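Local coordinates for protein bile salt hydrolase/transferase (Clostridium perfringens, PDB 2BJF) that hydrolyses the amide bond of glycine- and taurine-conjugated bile salts, releasing free bile acids, and also acts as a bile acid amine N-acyltransferase, at residues S153-Q158 and N164-N169; A6-T9 and L13-F16; M261-T266 and E271-T276; I170-N175 and I230-L235. One frame throughout, in Å; residues are numbered along the deposited sequence. Where two conformers were deposited one is given.

Contact 1. Residues S153-Q158 and N164-N169; sequences SIVVEQ and NVFDNN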
loop_
_atom_site.group_PDB
_atom_site.type_symbol
_atom_site.label_atom_id
_atom_site.label_comp_id
_atom_site.label_asym_id
_atom_site.label_seq_id
_atom_site.Cartn_x
_atom_site.Cartn_y
_atom_site.Cartn_z
ATOM N N SER A 153 29.074 -9.342 -5.249
ATOM C CA SER A 153 28.150 -9.378 -6.378
ATOM C C SER A 153 28.179 -8.063 -7.147
ATOM O O SER A 153 28.335 -6.994 -6.555
ATOM C CB SER A 153 26.722 -9.662 -5.902
ATOM O OG SER A 153 26.603 -10.964 -5.353
ATOM N N ILE A 154 28.038 -8.155 -8.469
ATOM C CA ILE A 154 27.912 -6.973 -9.324
ATOM C C ILE A 154 26.700 -7.077 -10.252
ATOM O O ILE A 154 26.190 -8.174 -10.504
ATOM C CB ILE A 154 29.202 -6.682 -10.150
ATOM C CG1 ILE A 154 29.623 -7.906 -10.975
ATOM C CG2 ILE A 154 30.333 -6.198 -9.234
ATOM C CD1 ILE A 154 30.646 -7.602 -12.065
ATOM N N VAL A 155 26.237 -5.926 -10.732
ATOM C CA VAL A 155 25.127 -5.854 -11.678
ATOM C C VAL A 155 25.603 -5.136 -12.936
ATOM O O VAL A 155 26.211 -4.065 -12.856
ATOM C CB VAL A 155 23.898 -5.131 -11.066
ATOM C CG1 VAL A 155 22.813 -4.895 -12.117
ATOM C CG2 VAL A 155 23.338 -5.933 -9.894
ATOM N N VAL A 156 25.334 -5.741 -14.090
ATOM C CA VAL A 156 25.770 -5.203 -15.378
ATOM C C VAL A 156 24.567 -4.755 -16.200
ATOM O O VAL A 156 23.705 -5.565 -16.547
ATOM C CB VAL A 156 26.590 -6.246 -16.177
ATOM C CG1 VAL A 156 27.081 -5.652 -17.491
ATOM C CG2 VAL A 156 27.763 -6.757 -15.350
ATOM N N GLU A 157 24.512 -3.460 -16.503
ATOM C CA GLU A 157 23.407 -2.887 -17.270
ATOM C C GLU A 157 23.936 -1.931 -18.328
ATOM O O GLU A 157 24.627 -0.967 -18.004
ATOM C CB GLU A 157 22.425 -2.155 -16.344
ATOM C CG GLU A 157 21.745 -3.063 -15.325
ATOM C CD GLU A 157 20.782 -2.345 -14.392
ATOM O OE1 GLU A 157 20.869 -1.106 -14.246
ATOM O OE2 GLU A 157 19.940 -3.043 -13.791
ATOM N N GLN A 158 23.625 -2.204 -19.592
ATOM C CA GLN A 158 23.989 -1.275 -20.656
ATOM C C GLN A 158 22.815 -0.386 -21.030
ATOM O O GLN A 158 21.754 -0.869 -21.433
ATOM C CB GLN A 158 24.542 -1.991 -21.891
ATOM C CG GLN A 158 25.135 -1.018 -22.912
ATOM C CD GLN A 158 26.051 -1.681 -23.917
ATOM O OE1 GLN A 158 27.043 -2.313 -23.552
ATOM N NE2 GLN A 158 25.734 -1.520 -25.199
ATOM N N ASN A 164 27.097 0.180 -17.544
ATOM C CA ASN A 164 27.195 0.353 -16.097
ATOM C C ASN A 164 27.504 -0.949 -15.366
ATOM O O ASN A 164 26.900 -1.988 -15.644
ATOM C CB ASN A 164 25.908 0.968 -15.536
ATOM C CG ASN A 164 25.698 2.406 -15.980
ATOM O OD1 ASN A 164 24.613 2.772 -16.431
ATOM N ND2 ASN A 164 26.734 3.229 -15.849
ATOM N N VAL A 165 28.452 -0.879 -14.434
ATOM C CA VAL A 165 28.796 -2.012 -13.574
ATOM C C VAL A 165 28.657 -1.558 -12.120
ATOM O O VAL A 165 29.491 -0.804 -11.614
ATOM C CB VAL A 165 30.228 -2.557 -13.846
ATOM C CG1 VAL A 165 30.544 -3.733 -12.924
ATOM C CG2 VAL A 165 30.385 -2.979 -15.301
ATOM N N PHE A 166 27.586 -2.005 -11.467
ATOM C CA PHE A 166 27.289 -1.609 -10.091
ATOM C C PHE A 166 27.787 -2.641 -9.091
ATOM O O PHE A 166 27.659 -3.844 -9.319
ATOM C CB PHE A 166 25.779 -1.459 -9.879
ATOM C CG PHE A 166 25.112 -0.473 -10.795
ATOM C CD1 PHE A 166 25.132 0.890 -10.510
ATOM C CD2 PHE A 166 24.425 -0.911 -11.923
ATOM C CE1 PHE A 166 24.499 1.805 -11.349
ATOM C CE2 PHE A 166 23.786 -0.006 -12.767
ATOM C CZ PHE A 166 23.825 1.356 -12.480
ATOM N N ASP A 167 28.335 -2.167 -7.974
ATOM C CA ASP A 167 28.544 -3.020 -6.809
ATOM C C ASP A 167 27.183 -3.307 -6.184
ATOM O O ASP A 167 26.422 -2.379 -5.895
ATOM C CB ASP A 167 29.460 -2.343 -5.786
ATOM C CG ASP A 167 30.922 -2.345 -6.204
ATOM O OD1 ASP A 167 31.279 -3.037 -7.181
ATOM O OD2 ASP A 167 31.722 -1.653 -5.541
ATOM N N ASN A 168 26.876 -4.588 -5.996
ATOM C CA ASN A 168 25.589 -4.999 -5.438
ATOM C C ASN A 168 25.710 -5.406 -3.973
ATOM O O ASN A 168 26.087 -6.539 -3.659
ATOM C CB ASN A 168 24.975 -6.132 -6.272
ATOM C CG ASN A 168 23.541 -6.458 -5.865
ATOM O OD1 ASN A 168 23.083 -6.088 -4.783
ATOM N ND2 ASN A 168 22.828 -7.156 -6.738
ATOM N N ASN A 169 25.381 -4.471 -3.086
ATOM C CA ASN A 169 25.426 -4.709 -1.645
ATOM C C ASN A 169 24.066 -5.123 -1.078
ATOM O O ASN A 169 23.901 -5.240 0.138
ATOM C CB ASN A 169 25.963 -3.469 -0.921
ATOM C CG ASN A 169 27.412 -3.166 -1.271
ATOM O OD1 ASN A 169 27.751 -2.038 -1.634
ATOM N ND2 ASN A 169 28.273 -4.174 -1.168
HETATM O O HOH W 1 28.747 -7.256 -3.226
HETATM O O HOH W 2 30.840 -5.826 -5.522
HETATM O O HOH W 3 21.935 1.188 -15.594
#
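Glu157 crosses the Phe166 side chain at about a right angle on one face of this strand pair. From CB, its CG lies beside the backbone N and anti to the carbonyl carbon (chi1 -63°), and the chain then runs extended. CD comes within 4.1 Å of Phe166 CE2, and OE1 closes to 3.5 Å from the same CE2, with the carboxylate and ring planes 83° apart. At the end of the chain, OE1 accepts from the Phe179 amide and from a water, while OE2 is bonded to His143; the buried carboxylate has partners on both oxygens, which holds its rotation. Strands 153-158 and 163-167 form a beta hairpin of an antiparallel sheet in this N-terminal nucleophile hydrolase, and Val155 and Glu157 make the hydrogen-bonded pairs with Phe166 and Asn164. Phe166 N gives Val155 O a 2.8 Å bond. On the other face Ile154 CD1 meets Val165 CG1 at 4.0 Å, packed against helix 116-123. Beyond the paired residues, Asn168 N donates to Ser153 O (2.9 Å). The Asn168 amide turns to the following residues, OD1 accepting from Ile170 N and Gly171 N and ND2 serving Val172 O, and ND2 lies 3.4 Å from Val155 CG2.

Contact 2. Residues A6-T9 and L13-F16; sequences ALET and LHLF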
loop_
_atom_site.group_PDB
_atom_site.type_symbol
_atom_site.label_atom_id
_atom_site.label_comp_id
_atom_site.label_asym_id
_atom_site.label_seq_id
_atom_site.Cartn_x
_atom_site.Cartn_y
_atom_site.Cartn_z
ATOM N N ALA A 6 21.737 -13.816 -3.996
ATOM C CA ALA A 6 22.994 -14.341 -3.466
ATOM C C ALA A 6 22.883 -14.459 -1.950
ATOM O O ALA A 6 22.440 -13.525 -1.279
ATOM C CB ALA A 6 24.160 -13.444 -3.854
ATOM N N LEU A 7 23.286 -15.609 -1.415
ATOM C CA LEU A 7 23.101 -15.905 0.004
ATOM C C LEU A 7 24.226 -16.792 0.531
ATOM O O LEU A 7 24.550 -17.815 -0.075
ATOM C CB LEU A 7 21.742 -16.587 0.208
ATOM C CG LEU A 7 21.062 -16.635 1.577
ATOM C CD1 LEU A 7 20.656 -15.245 2.058
ATOM C CD2 LEU A 7 19.846 -17.544 1.499
ATOM N N GLU A 8 24.824 -16.389 1.652
ATOM C CA GLU A 8 25.871 -17.182 2.301
ATOM C C GLU A 8 25.274 -18.104 3.362
ATOM O O GLU A 8 24.472 -17.672 4.194
ATOM C CB GLU A 8 26.947 -16.283 2.923
ATOM C CG GLU A 8 28.148 -17.053 3.480
ATOM C CD GLU A 8 29.149 -16.181 4.221
ATOM O OE1 GLU A 8 28.933 -14.955 4.331
ATOM O OE2 GLU A 8 30.165 -16.731 4.696
ATOM N N THR A 9 25.679 -19.372 3.328
ATOM C CA THR A 9 25.173 -20.373 4.266
ATOM C C THR A 9 25.871 -20.296 5.620
ATOM O O THR A 9 26.889 -19.613 5.771
ATOM C CB THR A 9 25.322 -21.814 3.718
ATOM O OG1 THR A 9 26.710 -22.168 3.654
ATOM C CG2 THR A 9 24.693 -21.944 2.338
ATOM N N LEU A 13 29.485 -21.240 2.846
ATOM C CA LEU A 13 29.360 -21.503 1.415
ATOM C C LEU A 13 28.490 -20.436 0.763
ATOM O O LEU A 13 27.674 -19.798 1.430
ATOM C CB LEU A 13 28.789 -22.901 1.157
ATOM C CG LEU A 13 29.596 -24.110 1.654
ATOM C CD1 LEU A 13 28.845 -25.399 1.363
ATOM C CD2 LEU A 13 30.995 -24.154 1.045
ATOM N N HIS A 14 28.668 -20.245 -0.540
ATOM C CA HIS A 14 27.973 -19.181 -1.253
ATOM C C HIS A 14 26.985 -19.705 -2.283
ATOM O O HIS A 14 27.360 -20.392 -3.238
ATOM C CB HIS A 14 28.979 -18.213 -1.880
ATOM C CG HIS A 14 29.775 -17.449 -0.869
ATOM N ND1 HIS A 14 30.916 -17.955 -0.283
ATOM C CD2 HIS A 14 29.579 -16.229 -0.318
ATOM C CE1 HIS A 14 31.395 -17.073 0.576
ATOM N NE2 HIS A 14 30.603 -16.016 0.571
ATOM N N LEU A 15 25.713 -19.387 -2.058
ATOM C CA LEU A 15 24.642 -19.763 -2.964
ATOM C C LEU A 15 24.287 -18.593 -3.868
ATOM O O LEU A 15 24.217 -17.446 -3.418
ATOM C CB LEU A 15 23.400 -20.215 -2.188
ATOM C CG LEU A 15 23.521 -21.327 -1.141
ATOM C CD1 LEU A 15 22.187 -21.514 -0.433
ATOM C CD2 LEU A 15 23.996 -22.646 -1.748
ATOM N N PHE A 16 24.077 -18.891 -5.145
ATOM C CA PHE A 16 23.670 -17.894 -6.124
ATOM C C PHE A 16 22.722 -18.527 -7.132
ATOM O O PHE A 16 22.986 -19.612 -7.644
ATOM C CB PHE A 16 24.892 -17.291 -6.830
ATOM C CG PHE A 16 24.543 -16.377 -7.972
ATOM C CD1 PHE A 16 23.951 -15.139 -7.735
ATOM C CD2 PHE A 16 24.802 -16.755 -9.287
ATOM C CE1 PHE A 16 23.619 -14.291 -8.791
ATOM C CE2 PHE A 16 24.478 -15.915 -10.348
ATOM C CZ PHE A 16 23.885 -14.678 -10.098
HETATM O O HOH W 4 30.009 -13.662 1.975
#
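Ala6 to Glu8 run antiparallel to His14 to Phe16, their axes 4.7 Å apart at closest approach and their directions 161° apart. This is the turn end of the beta hairpin of strands 3-8 and 14-22, whose first strand begins just after the nucleophile Cys2 in the N-terminal nucleophile hydrolase fold. Leu7 and Leu15 form the hydrogen-bonded pair, N to O in both directions, flanked by the non-hydrogen-bonded pairs Ala6-Phe16 and Glu8-His14. Toward the turn, Thr9 N donates to Leu13 O at 2.8 Å. A side chain answers in the other direction: Thr9 OG1, set between its own backbone N and carbonyl carbon (chi1 68°), accepts from Leu13 N at 3.0 Å in a rather bent bond. The same torsion places the methyl CG2 3.7 Å from Leu15 CG, the two side chains meeting at about a right angle. Leu7 and Leu15 both pack on Phe252 of helix 249-257. On the reverse face Ala6 CB sits at the edge of the Phe16 ring, near its plane, 4.2 Å from CD1, and both side chains rest on Met145 and Ser147 of the other sheet. Glu8 and His14 lie side by side, pointing the same way, their carboxylate and imidazole planes 16° apart. Glu8 CG makes a CH-pi contact over one face of that ring, while His14 ND1 is bonded to Glu285. A water in the plane of the imidazole bridges the two groups, 2.9 Å from Glu8 OE1 and 2.8 Å from His14 NE2.

Contact 3. Residues M261-T266 and E271-T276; sequences MVRGST and EKSDLT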
loop_
_atom_site.group_PDB
_atom_site.type_symbol
_atom_site.label_atom_id
_atom_site.label_comp_id
_atom_site.label_asym_id
_atom_site.label_seq_id
_atom_site.Cartn_x
_atom_site.Cartn_y
_atom_site.Cartn_z
ATOM N N MET A 261 5.862 -16.154 -9.338
ATOM C CA MET A 261 4.587 -15.924 -10.016
ATOM C C MET A 261 3.747 -17.197 -10.052
ATOM O O MET A 261 4.280 -18.299 -10.221
ATOM C CB MET A 261 4.807 -15.393 -11.432
ATOM C CG MET A 261 5.417 -14.005 -11.480
ATOM S SD MET A 261 5.765 -13.473 -13.161
ATOM C CE MET A 261 6.671 -11.964 -12.842
ATOM N N VAL A 262 2.437 -17.022 -9.900
ATOM C CA VAL A 262 1.477 -18.122 -9.787
ATOM C C VAL A 262 0.516 -18.092 -10.976
ATOM O O VAL A 262 0.022 -17.026 -11.351
ATOM C CB VAL A 262 0.672 -18.021 -8.459
ATOM C CG1 VAL A 262 -0.264 -19.211 -8.287
ATOM C CG2 VAL A 262 1.610 -17.912 -7.259
ATOM N N ARG A 263 0.255 -19.262 -11.563
ATOM C CA ARG A 263 -0.594 -19.373 -12.756
ATOM C C ARG A 263 -1.932 -18.651 -12.616
ATOM O O ARG A 263 -2.662 -18.861 -11.644
ATOM C CB ARG A 263 -0.834 -20.843 -13.125
ATOM C CG ARG A 263 -1.320 -21.048 -14.555
ATOM C CD ARG A 263 -1.656 -22.508 -14.853
ATOM N NE ARG A 263 -0.497 -23.391 -14.739
ATOM C CZ ARG A 263 0.379 -23.632 -15.711
ATOM N NH1 ARG A 263 0.251 -23.055 -16.901
ATOM N NH2 ARG A 263 1.394 -24.457 -15.488
ATOM N N GLY A 264 -2.234 -17.797 -13.592
ATOM C CA GLY A 264 -3.529 -17.128 -13.674
ATOM C C GLY A 264 -3.569 -15.662 -13.277
ATOM O O GLY A 264 -4.398 -14.908 -13.789
ATOM N N SER A 265 -2.683 -15.254 -12.370
ATOM C CA SER A 265 -2.754 -13.915 -11.764
ATOM C C SER A 265 -1.826 -12.861 -12.361
ATOM O O SER A 265 -2.009 -11.665 -12.119
ATOM C CB SER A 265 -2.565 -13.994 -10.243
ATOM O OG SER A 265 -1.472 -14.825 -9.900
ATOM N N THR A 266 -0.828 -13.301 -13.125
ATOM C CA THR A 266 0.039 -12.388 -13.870
ATOM C C THR A 266 -0.136 -12.653 -15.365
ATOM O O THR A 266 0.626 -13.409 -15.975
ATOM C CB THR A 266 1.524 -12.509 -13.434
ATOM O OG1 THR A 266 1.618 -12.346 -12.014
ATOM C CG2 THR A 266 2.387 -11.443 -14.112
ATOM N N GLU A 271 -2.563 -12.556 -23.262
ATOM C CA GLU A 271 -3.437 -13.445 -22.483
ATOM C C GLU A 271 -2.794 -14.805 -22.180
ATOM O O GLU A 271 -3.414 -15.859 -22.345
ATOM C CB GLU A 271 -4.817 -13.589 -23.145
ATOM C CG GLU A 271 -5.642 -12.302 -23.122
ATOM C CD GLU A 271 -6.904 -12.374 -23.968
ATOM O OE1 GLU A 271 -7.517 -13.460 -24.061
ATOM O OE2 GLU A 271 -7.291 -11.330 -24.535
ATOM N N LYS A 272 -1.540 -14.754 -21.737
ATOM C CA LYS A 272 -0.817 -15.931 -21.263
ATOM C C LYS A 272 -0.391 -15.714 -19.817
ATOM O O LYS A 272 -0.109 -14.583 -19.410
ATOM C CB LYS A 272 0.417 -16.196 -22.129
ATOM C CG LYS A 272 0.122 -16.833 -23.484
ATOM C CD LYS A 272 1.377 -16.921 -24.348
ATOM C CE LYS A 272 1.612 -15.624 -25.112
ATOM N NZ LYS A 272 2.929 -15.575 -25.808
ATOM N N SER A 273 -0.349 -16.795 -19.044
ATOM C CA SER A 273 0.079 -16.722 -17.652
ATOM C C SER A 273 1.599 -16.714 -17.525
ATOM O O SER A 273 2.279 -17.651 -17.958
ATOM C CB SER A 273 -0.519 -17.868 -16.831
ATOM O OG SER A 273 -1.912 -17.689 -16.658
ATOM N N ASP A 274 2.119 -15.638 -16.944
ATOM C CA ASP A 274 3.532 -15.528 -16.610
ATOM C C ASP A 274 3.778 -16.350 -15.346
ATOM O O ASP A 274 3.081 -16.176 -14.342
ATOM C CB ASP A 274 3.899 -14.058 -16.383
ATOM C CG ASP A 274 5.376 -13.768 -16.600
ATOM O OD1 ASP A 274 6.162 -14.704 -16.857
ATOM O OD2 ASP A 274 5.756 -12.581 -16.507
ATOM N N LEU A 275 4.752 -17.256 -15.408
ATOM C CA LEU A 275 5.036 -18.179 -14.305
ATOM C C LEU A 275 6.499 -18.137 -13.902
ATOM O O LEU A 275 7.363 -17.844 -14.728
ATOM C CB LEU A 275 4.715 -19.627 -14.710
ATOM C CG LEU A 275 3.456 -20.014 -15.488
ATOM C CD1 LEU A 275 3.443 -21.515 -15.754
ATOM C CD2 LEU A 275 2.208 -19.600 -14.744
ATOM N N THR A 276 6.776 -18.449 -12.637
ATOM C CA THR A 276 8.128 -18.824 -12.238
ATOM C C THR A 276 8.321 -20.257 -12.732
ATOM O O THR A 276 7.917 -21.220 -12.065
ATOM C CB THR A 276 8.351 -18.698 -10.718
ATOM O OG1 THR A 276 8.214 -17.324 -10.338
ATOM C CG2 THR A 276 9.748 -19.186 -10.326
HETATM O O HOH W 5 0.244 -15.961 -13.928
#
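Thr276 OG1 takes the Met261 amide at 2.8 Å and is also bonded to Asp21 OD1, so this hydroxyl joins the loop, the start of strand 275-283 and strand 14-22. The return bond from Thr276 N to Met261 O is weak. Farther along, Asp274 N donates to Thr266 O at 2.9 Å. Between these links a water accepts from Thr266 N, weakly from Gly264 N, and lies within bonding distance of Val262 O and Asp274 O, tying the bend of the loop to the facing chain. Met261, extended beyond CG, lays its SD 3.5 Å from Asp274 OD2, the two side chains meeting at a slant. Arg263 folds over Leu275: CD2 of the leucine comes to 3.4 Å from Arg263 CA, and CD1 lies over one face of the guanidinium, offset toward its rim, 3.6 Å from NH2. The bend at chi3 (-63°) brings the guanidinium back over that methyl. Its NE bridges to Glu251 of the third subunit, and Ser273 OG is held by Asp243 of that subunit as well as by a weak bond from Gly264 N. No regular sheet pairing joins 261-266 to 271-276. The side chain of Asp274, about 5 Å from bound taurine, thus packs on Met261 while its backbone is held by Thr266 O, and through Arg263, Gly264 and Ser273 the same contact takes part in the tetramer interface.

Contact 4. Residues I170-N175 and I230-L235; sequences IGVLTN and IRVAFL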
loop_
_atom_site.group_PDB
_atom_site.type_symbol
_atom_site.label_atom_id
_atom_site.label_comp_id
_atom_site.label_asym_id
_atom_site.label_seq_id
_atom_site.Cartn_x
_atom_site.Cartn_y
_atom_site.Cartn_z
ATOM N N ILE A 170 23.104 -5.347 -1.971
ATOM C CA ILE A 170 21.748 -5.746 -1.590
ATOM C C ILE A 170 21.610 -7.266 -1.654
ATOM O O ILE A 170 20.833 -7.862 -0.903
ATOM C CB ILE A 170 20.666 -5.101 -2.511
ATOM C CG1 ILE A 170 21.048 -3.673 -2.943
ATOM C CG2 ILE A 170 19.282 -5.147 -1.848
ATOM C CD1 ILE A 170 21.170 -2.657 -1.817
ATOM N N GLY A 171 22.366 -7.882 -2.563
ATOM C CA GLY A 171 22.349 -9.332 -2.753
ATOM C C GLY A 171 21.215 -9.829 -3.631
ATOM O O GLY A 171 20.968 -11.038 -3.712
ATOM N N VAL A 172 20.523 -8.899 -4.288
ATOM C CA VAL A 172 19.355 -9.235 -5.107
ATOM C C VAL A 172 19.303 -8.443 -6.416
ATOM O O VAL A 172 19.959 -7.406 -6.558
ATOM C CB VAL A 172 18.010 -9.030 -4.335
ATOM C CG1 VAL A 172 18.038 -9.707 -2.962
ATOM C CG2 VAL A 172 17.672 -7.550 -4.196
ATOM N N LEU A 173 18.513 -8.945 -7.362
ATOM C CA LEU A 173 18.222 -8.240 -8.608
ATOM C C LEU A 173 16.869 -8.702 -9.134
ATOM O O LEU A 173 16.494 -9.855 -8.948
ATOM C CB LEU A 173 19.311 -8.510 -9.655
ATOM C CG LEU A 173 19.305 -7.666 -10.938
ATOM C CD1 LEU A 173 19.596 -6.200 -10.630
ATOM C CD2 LEU A 173 20.302 -8.206 -11.952
ATOM N N THR A 174 16.127 -7.800 -9.770
ATOM C CA THR A 174 14.931 -8.213 -10.505
ATOM C C THR A 174 15.006 -7.741 -11.957
ATOM O O THR A 174 15.885 -8.173 -12.707
ATOM C CB THR A 174 13.601 -7.776 -9.820
ATOM O OG1 THR A 174 13.551 -6.349 -9.704
ATOM C CG2 THR A 174 13.458 -8.418 -8.440
ATOM N N ASN A 175 14.093 -6.857 -12.343
ATOM C CA ASN A 175 14.020 -6.365 -13.711
ATOM C C ASN A 175 14.027 -4.832 -13.718
ATOM O O ASN A 175 14.604 -4.223 -12.816
ATOM C CB ASN A 175 12.796 -6.965 -14.413
ATOM C CG ASN A 175 12.711 -8.482 -14.247
ATOM O OD1 ASN A 175 11.917 -8.989 -13.452
ATOM N ND2 ASN A 175 13.548 -9.208 -14.979
ATOM N N ILE A 230 11.883 -5.134 -3.552
ATOM C CA ILE A 230 11.710 -4.739 -2.154
ATOM C C ILE A 230 11.542 -5.964 -1.255
ATOM O O ILE A 230 12.229 -6.089 -0.241
ATOM C CB ILE A 230 10.521 -3.750 -1.967
ATOM C CG1 ILE A 230 10.727 -2.470 -2.798
ATOM C CG2 ILE A 230 10.289 -3.434 -0.481
ATOM C CD1 ILE A 230 12.014 -1.691 -2.504
ATOM N N ARG A 231 10.648 -6.873 -1.643
ATOM C CA ARG A 231 10.370 -8.058 -0.833
ATOM C C ARG A 231 11.600 -8.942 -0.629
ATOM O O ARG A 231 11.936 -9.276 0.505
ATOM C CB ARG A 231 9.200 -8.870 -1.403
ATOM C CG ARG A 231 7.853 -8.166 -1.284
ATOM C CD ARG A 231 6.702 -9.150 -1.046
ATOM N NE ARG A 231 6.552 -10.147 -2.110
ATOM C CZ ARG A 231 5.968 -9.926 -3.287
ATOM N NH1 ARG A 231 5.478 -8.728 -3.592
ATOM N NH2 ARG A 231 5.878 -10.911 -4.171
ATOM N N VAL A 232 12.284 -9.291 -1.719
ATOM C CA VAL A 232 13.458 -10.165 -1.625
ATOM C C VAL A 232 14.604 -9.504 -0.842
ATOM O O VAL A 232 15.303 -10.170 -0.079
ATOM C CB VAL A 232 13.905 -10.718 -3.018
ATOM C CG1 VAL A 232 14.436 -9.617 -3.930
ATOM C CG2 VAL A 232 14.922 -11.838 -2.863
ATOM N N ALA A 233 14.768 -8.192 -1.007
ATOM C CA ALA A 233 15.814 -7.456 -0.293
ATOM C C ALA A 233 15.631 -7.534 1.223
ATOM O O ALA A 233 16.588 -7.799 1.955
ATOM C CB ALA A 233 15.856 -6.007 -0.752
ATOM N N PHE A 234 14.402 -7.321 1.685
ATOM C CA PHE A 234 14.117 -7.327 3.118
ATOM C C PHE A 234 13.996 -8.729 3.722
ATOM O O PHE A 234 14.411 -8.942 4.859
ATOM C CB PHE A 234 12.894 -6.459 3.438
ATOM C CG PHE A 234 13.184 -4.984 3.412
ATOM C CD1 PHE A 234 13.710 -4.344 4.533
ATOM C CD2 PHE A 234 12.954 -4.237 2.261
ATOM C CE1 PHE A 234 13.993 -2.973 4.512
ATOM C CE2 PHE A 234 13.232 -2.867 2.227
ATOM C CZ PHE A 234 13.754 -2.235 3.356
ATOM N N LEU A 235 13.449 -9.681 2.963
ATOM C CA LEU A 235 13.399 -11.077 3.414
ATOM C C LEU A 235 14.804 -11.644 3.607
ATOM O O LEU A 235 15.063 -12.365 4.572
ATOM C CB LEU A 235 12.612 -11.958 2.437
ATOM C CG LEU A 235 11.102 -11.752 2.294
ATOM C CD1 LEU A 235 10.574 -12.713 1.257
ATOM C CD2 LEU A 235 10.362 -11.934 3.607
HETATM O O HOH W 6 19.415 -7.866 1.658
#
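Val172 and Val232 reach toward each other, tip to tip, where the short strand 172-173 faces helix 225-243. Val232 CG1 fits against the fork of its partner, 3.6 Å from Val172 CB and 3.7 Å from Val172 CG1. Its second methyl, CG2, also reaches Val172 CG1, at 3.8 Å. The helical valine holds CG1 between the backbone N and the carbonyl carbon (chi1 67°), which turns that methyl toward the strand. Val172 CG2 touches Val232 CG1 too and also reaches the next helical residue, 4.2 Å from Ala233 CB. That same CB meets the branch methyl of Ile170, CG2, at 3.7 Å, so Ala233 is touched by two residues of the 170-175 segment. This is helix-on-sheet packing in the layered N-terminal nucleophile hydrolase fold, with strand 3-8 alongside: Leu5 touches Val172 and Thr3 touches Val232. Farther along, Asn175 uses OD1 for Cys2 N and Arg228, and touches the bound taurine. Beyond the methyls a single water donates both to Ile170 O, at 2.9 Å, and to Ala233 O. No direct hydrogen bond crosses between the segments. The helix is thus held to the edge strand by buried methyl packing and one bridging water.

Overall arrangement
Contacts 1, 2 and 4 adjoin one another; contact 3 touches none of them, though its nearest atoms come within about 6 Å of contact 4. Segment 170-175 is the shared neighbour: Ala6 N of contact 2 lies 2.9 Å from Gly171 O, a probable hydrogen bond, and Leu173 CD1 packs 3.8 Å from Val155 CG1 of contact 1. Contacts 2, 3 and 4 all reach one six-stranded sheet, while contact 1 belongs to the other. From the side chain of Cys2, that of Met261 in contact 3 is about 7 Å away, Val232 in contact 4 about 10 Å, and Glu157 in contact 1 about 11 Å. Contacts 3 and 4 both meet the third subunit.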